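Side-chain contact in lipoprotein (Thermotoga maritima, PDB 2F4I), which is of unknown function but has an OB-type fold and is predicted to be a periplasmic lipoprotein of the DUF2291 family: residues F110-G113 with I114-A117. Residues are numbered along the deposited sequence; the frame is centred on the assembly and turned at random.
Sequences FGNG and IVNA
Asn-112 and Asn-116 meet across the first turn of a short helix, joined by a backbone hydrogen bond and by water 3. The amide N of Asn-116 donates to Asn-112 O at 2.9 Å, nearly in line with the carbonyl (C=O...N angle 165°). One residue on, Ala-117 N reaches Gly-113 O at 3.0 Å, here from above the carbonyl plane. These are the first i to i+4 bonds of the helix, with Asn-112 at the N-cap position, yet its side chain makes no capping bond. With CG anti to its carbonyl carbon and beside its own N (chi1 -77°), the carboxamide lies at the N-terminal end of the helix, and water 3 links the two carboxamides, accepting from ND2 of Asn-112 and from ND2 of Asn-116, each at 3.0 Å. Beneath this bridge Asn-112 CB packs against Asn-116 ND2 at 3.5 Å, while Val-115 CG2 lies 3.3 Å from Asn-112 O and flanks the same carbonyl. Replacing Asn-116 by a leucine would probably leave water 3 without one of its donors and the Asn-112 amide freer to turn.

The first N-H groups of a helix find no acceptor in a preceding turn, and here two waters provide one. Water 1 accepts from Ile-114 N and water 2 from Val-115 N, at 3.1 Å each; water 2 donates to Gly-111 O, and water 1 also lies within bonding distance of that oxygen, though it has competing acceptors. The Gly-111 carbonyl also takes a bond from Asn-140 ND2, tying the loop to the chain beyond helix 129-139. Phe-132 of that helix touches both Asn-112 and Val-115, whereas Ile-114 packs on Leu-139 and on Val-171, Ile-187 and Leu-189, wedging the start of helix 113-118 between helix 129-139 and strands 165-174 and 184-193.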
ATOM      1  N   PHE A 110       9.942  -0.574  -2.843  1.00 23.18           N
ATOM      2  CA  PHE A 110      11.090   0.243  -3.193  1.00 25.15           C
ATOM      3  C   PHE A 110      10.687   1.699  -2.971  1.00 22.96           C
ATOM      4  O   PHE A 110       9.561   2.038  -3.176  1.00 19.44           O
ATOM      5  CB  PHE A 110      11.466   0.147  -4.701  1.00 30.56           C
ATOM      6  CG  PHE A 110      11.561  -1.262  -5.284  1.00 30.69           C
ATOM      7  CD1 PHE A 110      12.750  -1.981  -5.215  1.00 31.96           C
ATOM      8  CD2 PHE A 110      10.502  -1.805  -6.013  1.00 31.75           C
ATOM      9  CE1 PHE A 110      12.876  -3.251  -5.793  1.00 31.84           C
ATOM     10  CE2 PHE A 110      10.603  -3.096  -6.582  1.00 32.07           C
ATOM     11  CZ  PHE A 110      11.801  -3.812  -6.473  1.00 31.59           C
ATOM     12  N   GLY A 111      11.618   2.569  -2.605  1.00 21.43           N
ATOM     13  CA  GLY A 111      11.356   4.001  -2.655  1.00 20.43           C
ATOM     14  C   GLY A 111      10.356   4.573  -1.646  1.00 20.77           C
ATOM     15  O   GLY A 111      10.155   4.055  -0.527  1.00 18.82           O
ATOM     16  N   ASN A 112       9.736   5.667  -2.061  1.00 20.04           N
ATOM     17  CA  ASN A 112       9.089   6.593  -1.141  1.00 20.92           C
ATOM     18  C   ASN A 112       7.586   6.497  -1.136  1.00 15.98           C
ATOM     19  O   ASN A 112       6.950   7.334  -0.513  1.00 18.12           O
ATOM     20  CB  ASN A 112       9.524   8.037  -1.449  1.00 22.89           C
ATOM     21  CG  ASN A 112      10.915   8.356  -0.930  1.00 24.88           C
ATOM     22  OD1 ASN A 112      11.530   7.565  -0.203  1.00 26.08           O
ATOM     23  ND2 ASN A 112      11.413   9.533  -1.281  1.00 25.52           N
ATOM     24  N   GLY A 113       7.030   5.494  -1.813  1.00 17.66           N
ATOM     25  CA  GLY A 113       5.598   5.239  -1.847  1.00 17.39           C
ATOM     26  C   GLY A 113       4.907   5.142  -0.520  1.00 16.58           C
ATOM     27  O   GLY A 113       3.820   5.650  -0.391  1.00 18.98           O
ATOM     28  N   ILE A 114       5.524   4.481   0.471  1.00 18.06           N
ATOM     29  CA  ILE A 114       4.852   4.327   1.798  1.00 18.38           C
ATOM     30  C   ILE A 114       4.816   5.672   2.510  1.00 18.19           C
ATOM     31  O   ILE A 114       3.770   6.086   2.948  1.00 18.90           O
ATOM     32  CB  ILE A 114       5.452   3.183   2.723  1.00 17.33           C
ATOM     33  CG1 ILE A 114       5.167   1.787   2.110  1.00 17.62           C
ATOM     34  CG2 ILE A 114       4.832   3.238   4.135  1.00 14.52           C
ATOM     35  CD1 ILE A 114       6.200   0.680   2.377  1.00 16.51           C
ATOM     36  N   VAL A 115       5.952   6.362   2.587  1.00 17.42           N
ATOM     37  CA  VAL A 115       6.011   7.635   3.321  1.00 18.76           C
ATOM     38  C   VAL A 115       5.217   8.733   2.618  1.00 16.68           C
ATOM     39  O   VAL A 115       4.627   9.546   3.273  1.00 17.23           O
ATOM     40  CB  VAL A 115       7.507   8.103   3.620  1.00 18.38           C
ATOM     41  CG1 VAL A 115       8.197   7.107   4.509  1.00 16.27           C
ATOM     42  CG2 VAL A 115       8.307   8.400   2.311  1.00 18.60           C
ATOM     43  N   ASN A 116       5.189   8.710   1.292  1.00 17.63           N
ATOM     44  CA  ASN A 116       4.439   9.691   0.498  1.00 17.88           C
ATOM     45  C   ASN A 116       2.934   9.453   0.473  1.00 16.78           C
ATOM     46  O   ASN A 116       2.160  10.412   0.590  1.00 17.81           O
ATOM     47  CB  ASN A 116       5.036   9.775  -0.906  1.00 15.84           C
ATOM     48  CG  ASN A 116       6.430  10.373  -0.904  1.00 16.69           C
ATOM     49  OD1 ASN A 116       6.939  10.796   0.131  1.00 17.24           O
ATOM     50  ND2 ASN A 116       7.029  10.469  -2.068  1.00 16.05           N
ATOM     51  N   ALA A 117       2.510   8.198   0.401  1.00 16.22           N
ATOM     52  CA  ALA A 117       1.064   7.856   0.486  1.00 17.27           C
ATOM     53  C   ALA A 117       0.462   8.102   1.859  1.00 18.21           C
ATOM     54  O   ALA A 117      -0.705   8.511   1.946  1.00 19.64           O
ATOM     55  CB  ALA A 117       0.811   6.381   0.037  1.00 15.95           C
TER
HETATM   56  O   HOH W   1       7.669   2.387  -0.311  1.00 14.09           O
HETATM   57  O   HOH W   2       8.502   4.795   1.624  1.00 14.51           O
HETATM   58  O   HOH W   3       9.707  11.844  -2.003  1.00 16.83           O